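Local coordinates for unique short US2 glycoprotein (Human herpesvirus 5, PDB 1IM3) that binds MHC class I heavy chains through its lumenal immunoglobulin-like domain and redirects them to the cytosol for proteasomal destruction, hiding infected cells from cytotoxic T lymphocytes, at residues D[78-81]-D[86-89]; D[28-33]-D[58-63]; D[9-12]-D[17-20]; D[33-38]-D[42-47]. All blocks are in the same frame, centred on the assembly; numbering follows the deposited sequence.

Interaction 1 of 4, residues D[78-81]-D[86-89]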
loop_
_atom_site.group_PDB
_atom_site.type_symbol
_atom_site.label_atom_id
_atom_site.label_comp_id
_atom_site.label_asym_id
_atom_site.label_seq_id
_atom_site.Cartn_x
_atom_site.Cartn_y
_atom_site.Cartn_z
ATOM N N LEU D 78 1.493 14.574 -19.402
ATOM C CA LEU D 78 2.322 13.416 -19.655
ATOM C C LEU D 78 3.437 13.241 -18.645
ATOM O O LEU D 78 4.410 13.994 -18.647
ATOM C CB LEU D 78 2.903 13.528 -21.063
ATOM C CG LEU D 78 3.648 12.325 -21.632
ATOM C CD1 LEU D 78 2.776 11.078 -21.533
ATOM C CD2 LEU D 78 4.013 12.617 -23.098
ATOM N N ARG D 79 3.291 12.255 -17.767
ATOM C CA ARG D 79 4.318 11.971 -16.776
ATOM C C ARG D 79 5.235 10.919 -17.379
ATOM O O ARG D 79 4.781 9.905 -17.886
ATOM C CB ARG D 79 3.700 11.449 -15.470
ATOM C CG ARG D 79 4.723 10.975 -14.426
ATOM C CD ARG D 79 4.074 10.530 -13.103
ATOM N NE ARG D 79 5.066 9.979 -12.182
ATOM C CZ ARG D 79 5.400 8.692 -12.115
ATOM N NH1 ARG D 79 4.819 7.783 -12.908
ATOM N NH2 ARG D 79 6.327 8.313 -11.260
ATOM N N LEU D 80 6.529 11.175 -17.349
ATOM C CA LEU D 80 7.471 10.225 -17.909
ATOM C C LEU D 80 8.552 9.956 -16.892
ATOM O O LEU D 80 8.919 10.848 -16.136
ATOM C CB LEU D 80 8.132 10.799 -19.168
ATOM C CG LEU D 80 7.265 11.139 -20.371
ATOM C CD1 LEU D 80 8.127 11.790 -21.435
ATOM C CD2 LEU D 80 6.609 9.871 -20.923
ATOM N N VAL D 81 9.028 8.722 -16.818
ATOM C CA VAL D 81 10.143 8.481 -15.930
ATOM C C VAL D 81 11.166 7.775 -16.805
ATOM O O VAL D 81 10.924 6.711 -17.370
ATOM C CB VAL D 81 9.757 7.721 -14.617
ATOM C CG1 VAL D 81 8.324 7.285 -14.646
ATOM C CG2 VAL D 81 10.724 6.605 -14.344
ATOM N N VAL D 86 11.941 11.646 -13.160
ATOM C CA VAL D 86 10.576 12.020 -13.477
ATOM C C VAL D 86 10.496 13.396 -14.119
ATOM O O VAL D 86 11.128 14.348 -13.669
ATOM C CB VAL D 86 9.694 12.048 -12.185
ATOM C CG1 VAL D 86 8.241 12.357 -12.533
ATOM C CG2 VAL D 86 9.794 10.724 -11.462
ATOM N N ILE D 87 9.721 13.497 -15.181
ATOM C CA ILE D 87 9.510 14.785 -15.826
ATOM C C ILE D 87 8.077 14.801 -16.311
ATOM O O ILE D 87 7.563 13.769 -16.749
ATOM C CB ILE D 87 10.432 15.016 -17.050
ATOM C CG1 ILE D 87 10.141 13.997 -18.137
ATOM C CG2 ILE D 87 11.885 14.931 -16.632
ATOM C CD1 ILE D 87 10.922 14.243 -19.388
ATOM N N TRP D 88 7.436 15.957 -16.200
ATOM C CA TRP D 88 6.082 16.111 -16.673
ATOM C C TRP D 88 6.086 17.002 -17.906
ATOM O O TRP D 88 6.796 18.004 -17.942
ATOM C CB TRP D 88 5.208 16.763 -15.605
ATOM C CG TRP D 88 4.881 15.883 -14.447
ATOM C CD1 TRP D 88 5.691 15.578 -13.390
ATOM C CD2 TRP D 88 3.631 15.242 -14.192
ATOM N NE1 TRP D 88 5.017 14.795 -12.487
ATOM C CE2 TRP D 88 3.748 14.574 -12.956
ATOM C CE3 TRP D 88 2.412 15.174 -14.889
ATOM C CZ2 TRP D 88 2.692 13.849 -12.387
ATOM C CZ3 TRP D 88 1.357 14.456 -14.320
ATOM C CH2 TRP D 88 1.511 13.802 -13.078
ATOM N N LEU D 89 5.311 16.621 -18.916
ATOM C CA LEU D 89 5.154 17.435 -20.110
ATOM C C LEU D 89 3.681 17.811 -20.120
ATOM O O LEU D 89 2.863 17.123 -19.536
ATOM C CB LEU D 89 5.483 16.646 -21.389
ATOM C CG LEU D 89 6.948 16.478 -21.788
ATOM C CD1 LEU D 89 7.700 15.770 -20.694
ATOM C CD2 LEU D 89 7.034 15.679 -23.068
#

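Interaction 2 of 4, residues D[28-33]-D[58-63]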
loop_
_atom_site.group_PDB
_atom_site.type_symbol
_atom_site.label_atom_id
_atom_site.label_comp_id
_atom_site.label_asym_id
_atom_site.label_seq_id
_atom_site.Cartn_x
_atom_site.Cartn_y
_atom_site.Cartn_z
ATOM N N SER D 28 17.927 3.690 -20.216
ATOM C CA SER D 28 17.939 2.243 -20.449
ATOM C C SER D 28 16.530 1.670 -20.201
ATOM O O SER D 28 16.189 0.582 -20.654
ATOM C CB SER D 28 18.963 1.558 -19.524
ATOM O OG SER D 28 18.760 1.938 -18.166
ATOM N N ARG D 29 15.701 2.409 -19.487
ATOM C CA ARG D 29 14.341 1.941 -19.218
ATOM C C ARG D 29 13.444 3.166 -19.155
ATOM O O ARG D 29 13.942 4.291 -19.033
ATOM C CB ARG D 29 14.297 1.177 -17.890
ATOM C CG ARG D 29 14.794 2.000 -16.710
ATOM C CD ARG D 29 15.017 1.156 -15.450
ATOM N NE ARG D 29 15.811 1.928 -14.490
ATOM C CZ ARG D 29 15.311 2.752 -13.581
ATOM N NH1 ARG D 29 13.994 2.926 -13.476
ATOM N NH2 ARG D 29 16.143 3.414 -12.796
ATOM N N PHE D 30 12.128 2.947 -19.243
ATOM C CA PHE D 30 11.176 4.054 -19.197
ATOM C C PHE D 30 9.779 3.642 -18.722
ATOM O O PHE D 30 9.443 2.462 -18.660
ATOM C CB PHE D 30 10.996 4.649 -20.591
ATOM C CG PHE D 30 10.074 3.827 -21.466
ATOM C CD1 PHE D 30 10.515 2.619 -22.022
ATOM C CD2 PHE D 30 8.726 4.188 -21.623
ATOM C CE1 PHE D 30 9.638 1.772 -22.716
ATOM C CE2 PHE D 30 7.816 3.355 -22.316
ATOM C CZ PHE D 30 8.271 2.137 -22.867
ATOM N N VAL D 31 8.973 4.654 -18.407
ATOM C CA VAL D 31 7.584 4.479 -18.023
ATOM C C VAL D 31 6.857 5.598 -18.759
ATOM O O VAL D 31 7.242 6.760 -18.662
ATOM C CB VAL D 31 7.325 4.658 -16.516
ATOM C CG1 VAL D 31 5.851 4.419 -16.233
ATOM C CG2 VAL D 31 8.180 3.677 -15.708
ATOM N N PHE D 32 5.831 5.239 -19.526
ATOM C CA PHE D 32 5.040 6.229 -20.279
ATOM C C PHE D 32 3.737 6.321 -19.491
ATOM O O PHE D 32 2.957 5.375 -19.479
ATOM C CB PHE D 32 4.760 5.723 -21.696
ATOM C CG PHE D 32 4.087 6.727 -22.590
ATOM C CD1 PHE D 32 4.777 7.832 -23.080
ATOM C CD2 PHE D 32 2.757 6.554 -22.973
ATOM C CE1 PHE D 32 4.162 8.743 -23.937
ATOM C CE2 PHE D 32 2.136 7.471 -23.835
ATOM C CZ PHE D 32 2.854 8.561 -24.313
ATOM N N ASP D 33 3.497 7.454 -18.846
ATOM C CA ASP D 33 2.319 7.587 -17.986
ATOM C C ASP D 33 1.430 8.783 -18.378
ATOM O O ASP D 33 1.451 9.819 -17.729
ATOM C CB ASP D 33 2.837 7.721 -16.542
ATOM C CG ASP D 33 1.729 7.697 -15.496
ATOM O OD1 ASP D 33 0.544 7.505 -15.850
ATOM O OD2 ASP D 33 2.053 7.871 -14.305
ATOM N N GLU D 58 18.796 5.166 -26.690
ATOM C CA GLU D 58 18.629 6.178 -27.731
ATOM C C GLU D 58 17.419 7.090 -27.658
ATOM O O GLU D 58 17.560 8.303 -27.645
ATOM C CB GLU D 58 18.596 5.523 -29.107
ATOM C CG GLU D 58 19.939 5.135 -29.675
ATOM C CD GLU D 58 19.796 4.402 -31.004
ATOM O OE1 GLU D 58 19.007 4.862 -31.865
ATOM O OE2 GLU D 58 20.470 3.368 -31.200
ATOM N N SER D 59 16.225 6.507 -27.626
ATOM C CA SER D 59 15.039 7.321 -27.634
ATOM C C SER D 59 13.725 6.698 -27.193
ATOM O O SER D 59 13.559 5.479 -27.112
ATOM C CB SER D 59 14.821 7.832 -29.043
ATOM O OG SER D 59 14.524 6.732 -29.893
ATOM N N LEU D 60 12.771 7.589 -26.961
ATOM C CA LEU D 60 11.421 7.199 -26.574
ATOM C C LEU D 60 10.513 8.070 -27.435
ATOM O O LEU D 60 10.584 9.310 -27.405
ATOM C CB LEU D 60 11.201 7.455 -25.078
ATOM C CG LEU D 60 9.930 7.002 -24.343
ATOM C CD1 LEU D 60 8.945 8.099 -24.398
ATOM C CD2 LEU D 60 9.352 5.705 -24.929
ATOM N N LYS D 61 9.685 7.425 -28.237
ATOM C CA LYS D 61 8.775 8.156 -29.099
ATOM C C LYS D 61 7.353 7.633 -28.973
ATOM O O LYS D 61 7.114 6.434 -28.746
ATOM C CB LYS D 61 9.224 8.037 -30.553
ATOM C CG LYS D 61 10.569 8.679 -30.833
ATOM C CD LYS D 61 11.028 8.364 -32.241
ATOM C CE LYS D 61 12.284 9.143 -32.610
ATOM N NZ LYS D 61 12.645 8.916 -34.036
ATOM N N TRP D 62 6.395 8.537 -29.125
ATOM C CA TRP D 62 5.014 8.128 -29.051
ATOM C C TRP D 62 4.245 8.677 -30.231
ATOM O O TRP D 62 4.591 9.718 -30.784
ATOM C CB TRP D 62 4.391 8.557 -27.721
ATOM C CG TRP D 62 4.403 10.005 -27.431
ATOM C CD1 TRP D 62 3.370 10.872 -27.603
ATOM C CD2 TRP D 62 5.458 10.764 -26.799
ATOM N NE1 TRP D 62 3.703 12.116 -27.113
ATOM C CE2 TRP D 62 4.973 12.077 -26.614
ATOM C CE3 TRP D 62 6.748 10.456 -26.363
ATOM C CZ2 TRP D 62 5.741 13.088 -26.007
ATOM C CZ3 TRP D 62 7.512 11.454 -25.759
ATOM C CH2 TRP D 62 7.006 12.757 -25.583
ATOM N N ASN D 63 3.208 7.948 -30.615
ATOM C CA ASN D 63 2.368 8.281 -31.743
ATOM C C ASN D 63 0.967 7.760 -31.415
ATOM O O ASN D 63 0.438 6.863 -32.069
ATOM C CB ASN D 63 2.898 7.600 -33.002
ATOM C CG ASN D 63 2.120 8.006 -34.251
ATOM O OD1 ASN D 63 1.548 9.094 -34.297
ATOM N ND2 ASN D 63 2.108 7.142 -35.271
#

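Interaction 3 of 4, residues D[9-12]-D[17-20]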
loop_
_atom_site.group_PDB
_atom_site.type_symbol
_atom_site.label_atom_id
_atom_site.label_comp_id
_atom_site.label_asym_id
_atom_site.label_seq_id
_atom_site.Cartn_x
_atom_site.Cartn_y
_atom_site.Cartn_z
ATOM N N ARG D 9 3.250 17.290 -29.332
ATOM C CA ARG D 9 2.059 18.000 -29.764
ATOM C C ARG D 9 0.931 16.996 -29.694
ATOM O O ARG D 9 1.179 15.808 -29.508
ATOM C CB ARG D 9 2.235 18.529 -31.190
ATOM C CG ARG D 9 3.216 19.690 -31.299
ATOM C CD ARG D 9 3.357 20.133 -32.737
ATOM N NE ARG D 9 3.844 19.032 -33.563
ATOM C CZ ARG D 9 4.021 19.095 -34.878
ATOM N NH1 ARG D 9 3.745 20.223 -35.534
ATOM N NH2 ARG D 9 4.487 18.032 -35.539
ATOM N N CYS D 10 -0.300 17.465 -29.845
ATOM C CA CYS D 10 -1.468 16.601 -29.771
ATOM C C CYS D 10 -2.648 17.378 -30.352
ATOM O O CYS D 10 -2.597 18.595 -30.458
ATOM C CB CYS D 10 -1.749 16.257 -28.302
ATOM S SG CYS D 10 -1.870 17.783 -27.300
ATOM N N TYR D 11 -3.702 16.675 -30.734
ATOM C CA TYR D 11 -4.887 17.325 -31.270
ATOM C C TYR D 11 -6.028 16.348 -31.110
ATOM O O TYR D 11 -5.811 15.133 -31.027
ATOM C CB TYR D 11 -4.689 17.720 -32.749
ATOM C CG TYR D 11 -4.616 16.586 -33.753
ATOM C CD1 TYR D 11 -5.776 15.907 -34.170
ATOM C CD2 TYR D 11 -3.393 16.191 -34.299
ATOM C CE1 TYR D 11 -5.717 14.862 -35.102
ATOM C CE2 TYR D 11 -3.322 15.139 -35.239
ATOM C CZ TYR D 11 -4.486 14.484 -35.629
ATOM O OH TYR D 11 -4.408 13.448 -36.531
ATOM N N ILE D 12 -7.243 16.874 -31.032
ATOM C CA ILE D 12 -8.409 16.021 -30.892
ATOM C C ILE D 12 -9.266 16.095 -32.136
ATOM O O ILE D 12 -9.510 17.171 -32.668
ATOM C CB ILE D 12 -9.244 16.436 -29.687
ATOM C CG1 ILE D 12 -8.396 16.304 -28.430
ATOM C CG2 ILE D 12 -10.488 15.556 -29.577
ATOM C CD1 ILE D 12 -9.115 16.696 -27.173
ATOM N N LEU D 17 -8.099 11.324 -29.315
ATOM C CA LEU D 17 -6.842 12.020 -29.116
ATOM C C LEU D 17 -5.744 11.453 -30.013
ATOM O O LEU D 17 -5.656 10.244 -30.239
ATOM C CB LEU D 17 -6.427 11.905 -27.649
ATOM C CG LEU D 17 -5.035 12.372 -27.226
ATOM C CD1 LEU D 17 -4.932 13.877 -27.408
ATOM C CD2 LEU D 17 -4.778 12.005 -25.777
ATOM N N PHE D 18 -4.927 12.349 -30.548
ATOM C CA PHE D 18 -3.791 11.979 -31.396
ATOM C C PHE D 18 -2.650 12.776 -30.785
ATOM O O PHE D 18 -2.744 13.997 -30.677
ATOM C CB PHE D 18 -4.003 12.417 -32.845
ATOM C CG PHE D 18 -4.957 11.553 -33.607
ATOM C CD1 PHE D 18 -4.488 10.591 -34.500
ATOM C CD2 PHE D 18 -6.330 11.693 -33.425
ATOM C CE1 PHE D 18 -5.379 9.769 -35.208
ATOM C CE2 PHE D 18 -7.228 10.884 -34.121
ATOM C CZ PHE D 18 -6.751 9.919 -35.016
ATOM N N ALA D 19 -1.597 12.094 -30.345
ATOM C CA ALA D 19 -0.476 12.788 -29.730
ATOM C C ALA D 19 0.823 12.149 -30.181
ATOM O O ALA D 19 0.973 10.931 -30.157
ATOM C CB ALA D 19 -0.591 12.728 -28.222
ATOM N N ARG D 20 1.752 12.996 -30.609
ATOM C CA ARG D 20 3.038 12.530 -31.086
ATOM C C ARG D 20 4.129 13.298 -30.367
ATOM O O ARG D 20 3.999 14.495 -30.116
ATOM C CB ARG D 20 3.156 12.758 -32.592
ATOM C CG ARG D 20 4.443 12.210 -33.184
ATOM C CD ARG D 20 4.406 12.307 -34.692
ATOM N NE ARG D 20 3.206 11.662 -35.216
ATOM C CZ ARG D 20 2.804 11.737 -36.480
ATOM N NH1 ARG D 20 3.513 12.437 -37.356
ATOM N NH2 ARG D 20 1.700 11.112 -36.869
#

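Interaction 4 of 4, residues D[33-38]-D[42-47]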
loop_
_atom_site.group_PDB
_atom_site.type_symbol
_atom_site.label_atom_id
_atom_site.label_comp_id
_atom_site.label_asym_id
_atom_site.label_seq_id
_atom_site.Cartn_x
_atom_site.Cartn_y
_atom_site.Cartn_z
ATOM N N ASP D 33 3.497 7.454 -18.846
ATOM C CA ASP D 33 2.319 7.587 -17.986
ATOM C C ASP D 33 1.430 8.783 -18.378
ATOM O O ASP D 33 1.451 9.819 -17.729
ATOM C CB ASP D 33 2.837 7.721 -16.542
ATOM C CG ASP D 33 1.729 7.697 -15.496
ATOM O OD1 ASP D 33 0.544 7.505 -15.850
ATOM O OD2 ASP D 33 2.053 7.871 -14.305
ATOM N N PRO D 34 0.634 8.637 -19.442
ATOM C CA PRO D 34 -0.244 9.715 -19.920
ATOM C C PRO D 34 -1.525 9.931 -19.117
ATOM O O PRO D 34 -2.195 8.983 -18.722
ATOM C CB PRO D 34 -0.522 9.314 -21.367
ATOM C CG PRO D 34 -0.601 7.834 -21.274
ATOM C CD PRO D 34 0.573 7.477 -20.344
ATOM N N LYS D 35 -1.846 11.192 -18.864
ATOM C CA LYS D 35 -3.058 11.534 -18.116
ATOM C C LYS D 35 -3.906 12.545 -18.870
ATOM O O LYS D 35 -3.376 13.396 -19.583
ATOM C CB LYS D 35 -2.742 12.160 -16.752
ATOM C CG LYS D 35 -2.238 11.244 -15.633
ATOM C CD LYS D 35 -0.711 11.158 -15.608
ATOM C CE LYS D 35 -0.144 10.669 -14.262
ATOM N NZ LYS D 35 -0.511 9.281 -13.838
ATOM N N ALA D 36 -5.221 12.432 -18.721
ATOM C CA ALA D 36 -6.129 13.378 -19.349
ATOM C C ALA D 36 -6.351 14.432 -18.272
ATOM O O ALA D 36 -6.531 14.107 -17.096
ATOM C CB ALA D 36 -7.446 12.723 -19.699
ATOM N N ASP D 37 -6.303 15.698 -18.647
ATOM C CA ASP D 37 -6.552 16.738 -17.658
ATOM C C ASP D 37 -7.862 17.414 -18.022
ATOM O O ASP D 37 -7.990 17.976 -19.112
ATOM C CB ASP D 37 -5.448 17.783 -17.648
ATOM C CG ASP D 37 -5.562 18.721 -16.470
ATOM O OD1 ASP D 37 -6.695 18.912 -15.967
ATOM O OD2 ASP D 37 -4.528 19.276 -16.046
ATOM N N TYR D 38 -8.833 17.346 -17.113
ATOM C CA TYR D 38 -10.145 17.949 -17.345
ATOM C C TYR D 38 -10.223 19.309 -16.670
ATOM O O TYR D 38 -11.305 19.809 -16.369
ATOM C CB TYR D 38 -11.254 17.038 -16.807
ATOM C CG TYR D 38 -11.220 15.643 -17.382
ATOM C CD1 TYR D 38 -11.007 15.437 -18.744
ATOM C CD2 TYR D 38 -11.438 14.534 -16.572
ATOM C CE1 TYR D 38 -11.014 14.161 -19.284
ATOM C CE2 TYR D 38 -11.447 13.258 -17.099
ATOM C CZ TYR D 38 -11.236 13.077 -18.458
ATOM O OH TYR D 38 -11.262 11.812 -18.990
ATOM N N GLY D 42 -8.380 14.783 -13.280
ATOM C CA GLY D 42 -8.255 13.969 -14.471
ATOM C C GLY D 42 -8.262 12.486 -14.201
ATOM O O GLY D 42 -8.830 12.021 -13.217
ATOM N N GLU D 43 -7.644 11.740 -15.105
ATOM C CA GLU D 43 -7.548 10.304 -14.964
ATOM C C GLU D 43 -6.495 9.790 -15.915
ATOM O O GLU D 43 -6.120 10.450 -16.883
ATOM C CB GLU D 43 -8.888 9.626 -15.255
ATOM C CG GLU D 43 -9.501 10.005 -16.575
ATOM C CD GLU D 43 -10.709 9.160 -16.900
ATOM O OE1 GLU D 43 -11.642 9.679 -17.543
ATOM O OE2 GLU D 43 -10.719 7.972 -16.519
ATOM N N ASN D 44 -6.015 8.599 -15.619
ATOM C CA ASN D 44 -5.001 7.980 -16.432
ATOM C C ASN D 44 -5.543 7.558 -17.785
ATOM O O ASN D 44 -6.701 7.170 -17.904
ATOM C CB ASN D 44 -4.423 6.783 -15.668
ATOM C CG ASN D 44 -3.507 7.212 -14.543
ATOM O OD1 ASN D 44 -2.983 8.325 -14.550
ATOM N ND2 ASN D 44 -3.300 6.334 -13.579
ATOM N N LEU D 45 -4.693 7.664 -18.802
ATOM C CA LEU D 45 -5.038 7.251 -20.137
ATOM C C LEU D 45 -4.227 6.007 -20.402
ATOM O O LEU D 45 -3.132 5.827 -19.873
ATOM C CB LEU D 45 -4.657 8.295 -21.152
ATOM C CG LEU D 45 -5.500 9.572 -21.091
ATOM C CD1 LEU D 45 -4.901 10.633 -22.027
ATOM C CD2 LEU D 45 -6.955 9.250 -21.490
ATOM N N TYR D 46 -4.794 5.143 -21.229
ATOM C CA TYR D 46 -4.141 3.908 -21.626
ATOM C C TYR D 46 -3.961 3.830 -23.121
ATOM O O TYR D 46 -4.959 3.900 -23.871
ATOM C CB TYR D 46 -4.973 2.742 -21.189
ATOM C CG TYR D 46 -5.153 2.861 -19.738
ATOM C CD1 TYR D 46 -4.165 2.428 -18.849
ATOM C CD2 TYR D 46 -6.294 3.469 -19.213
ATOM C CE1 TYR D 46 -4.313 2.584 -17.490
ATOM C CE2 TYR D 46 -6.449 3.644 -17.844
ATOM C CZ TYR D 46 -5.465 3.193 -16.993
ATOM O OH TYR D 46 -5.677 3.361 -15.639
ATOM N N VAL D 47 -2.699 3.705 -23.538
ATOM C CA VAL D 47 -2.358 3.618 -24.938
ATOM C C VAL D 47 -1.821 2.249 -25.333
ATOM O O VAL D 47 -1.127 1.596 -24.552
ATOM C CB VAL D 47 -1.320 4.686 -25.304
ATOM C CG1 VAL D 47 -1.758 5.993 -24.717
ATOM C CG2 VAL D 47 0.064 4.277 -24.848
#

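Interaction 1 of 4, residues D[78-81]-D[86-89]
Arg79 lies over one face of the Trp88 indole, its CB 3.8 Å from the centroid of the six-membered ring and almost exactly on the ring normal, a CH-pi contact. With CG anti to the backbone N (chi1 173°) the arginine runs extended from CG to NE, so that its methylenes track across the ring and CD comes within 3.7 Å of Trp88 CZ2. The guanidinium continues beyond the indole and is turned 65° from the ring plane; its NE passes 4.0 Å from Val86 CG1. NH1 forms a salt bridge with Asp33 and donates a hydrogen bond to a backbone of another protein chain in the complex, while Trp88 also packs on that partner's backbone. Strands 75-82 and 85-91 form a beta hairpin at one margin of a four-stranded antiparallel sheet, one of the two sheets of this immunoglobulin-like domain. Leu78 with Leu89 and Leu80 with Ile87 are its hydrogen-bonded pairs, and Ile87 N donates to Leu80 O at 2.9 Å. Their side chains occupy the face turned away from Arg79 and Trp88. There Leu80 CB rests 3.9 Å from Ile87 CG1, and the branch ends Leu80 CD1 and Leu89 CD1 meet obliquely at 4.1 Å. Leu78 and Leu89 reach onward to Trp62 of the facing sheet, and Ile87 touches Phe3.

Interaction 2 of 4, residues D[28-33]-D[58-63]
The aromatic core between the two sheets of the immunoglobulin-like domain is built here by Phe30 and Phe32 from one sheet meeting Leu60 and Trp62 from the other. Leu60 CD2 presses on a face of the Phe30 ring, 3.9 Å from its centroid, in a CH-pi contact; the two side chains cross at about a right angle. The other methyl, Leu60 CD1, approaches Phe32 CD1 more loosely at 4.4 Å, so the forked leucine touches both phenylalanines. The axes of segments 30-33 and 59-63 approach to 9.7 Å, their directions only 23° from parallel: the strands face each other across a beta sandwich, and the gap is bridged wholly by side chains. Phe32 extends with CG anti to its own N (chi1 -174°) until CE1 stands over a face of the Trp62 indole, 3.7 Å from Trp62 CG. The phenyl and the five-membered ring are inclined at 47°, an oblique pairing with centroids 5.2 Å apart. Phe32 CZ also lies 3.7 Å from Trp62 CB. Val52 touches Phe30, Phe32 and Leu60, while Leu78 packs against Phe32. Toward the surface, Phe30 offers its ring to a basic side chain of another protein chain in a cation-pi contact.

Interaction 3 of 4, residues D[9-12]-D[17-20]
Tyr11 and Phe18 meet on one face of the beta hairpin that strands 3-12 and 16-25 make in the immunoglobulin-like domain. Their rings are nearly parallel, 5° apart, but slid so far that they barely overlap. Tyr11 CG lies between the backbone N and the carbonyl carbon (chi1 69°), which folds the ring across toward segment 17-20 and places Phe18 CB closely over its face, 3.7 Å from the centroid. The loose, solvent side of this face lies at Arg9 and Arg20, which pair through their backbones, Arg9 N donating to Arg20 O at 3.0 Å. Their side chains run outward without touching, Arg9 NH2 staying 6.0 Å from Arg20 NH1; Arg20 NE turns to Asn63 OD1.

The opposite face is buried. Cys10 and Ala19 form a non-hydrogen-bonded pair with CA atoms 3.9 Å apart, and Cys10 CB meets Ala19 CB at 3.7 Å. Leu17 CD1 lies 4.1 Å from Cys10 CB, while Leu17 itself packs on Leu67 and Ala19 on Val64. Cys10 SG is disulfide-bonded to Cys91, tying this hairpin to strand 85-91 of the other sheet. Back among the aromatics, Tyr11 OH stands over the rim of the Phe18 face, 3.5 Å from Phe18 CG.

Interaction 4 of 4, residues D[33-38]-D[42-47]
Leu45 fits its isobutyl group against the backbone of 34-36 and the Ala36 methyl. Its CB lies 3.5 Å from Pro34 O, CG leans over Ala36 N, and CD2 sits 3.9 Å from Ala36 CB; the short Ala36 side chain lets the leucine branch lie close alongside the strand. Farther along, the Pro34 ring is the bump: its CG touches both Leu45 O and Val47 CG1, 4.1 Å from the valine methyl. On the other face Lys35 and Asn44 lie side by side and point the same way. The lysine is bent at chi2 (91°) and chi4, curling its chain round the amide oxygen, which brings NZ within 2.7 Å of Asn44 OD1 as a donor; NZ also makes a salt bridge with Asp33. Both Lys35 NZ and Asn44 ND2 hydrogen-bond to backbone of another protein chain, and Asp33 forms a salt bridge with a basic side chain there. Near the turn, Tyr38 CD2 comes obliquely within 3.9 Å of Gly42 CA, and Tyr38 OH donates to Glu43 OE1 at 2.6 Å, on the anti side of the carboxylate; ring and carboxylate planes stand 72° apart. Gly42 CA makes a CA-H...O contact with Ala36 O at 3.1 Å. These residues form a beta hairpin of strands 30-37 and 42-44, with Ala36 and Glu43 as its hydrogen-bonded pair. Strand 42-44 is outermost in its sheet within this chain; strand 75-82 lies on the other side of strand 30-37, where Pro34 packs on Leu78, while Leu45 and Val47 reach Leu67 and Val64 of the facing strand 59-68.

Interactions 1 and 4 are hairpins at the two margins of one sheet, made largely by backbone bonds. They meet across its central strands, where Trp88 packs on Lys35; both also touch another protein chain. Interaction 3 is the hairpin of the other sheet, its outer face aromatic and arginine-rich, and no other chain of the assembly touches its segments. Interactions 1 and 2 are buried, whereas 3 and 4 are only partly so. Interaction 2 alone spans the two sheets, by apolar and aromatic packing. It shares Asp33 with interaction 4, contacts interaction 1 through Phe32 against Leu80, and reaches interaction 3 where Trp62 packs on Ala19 O. Interactions 3 and 4 touch through Leu17 and Leu45.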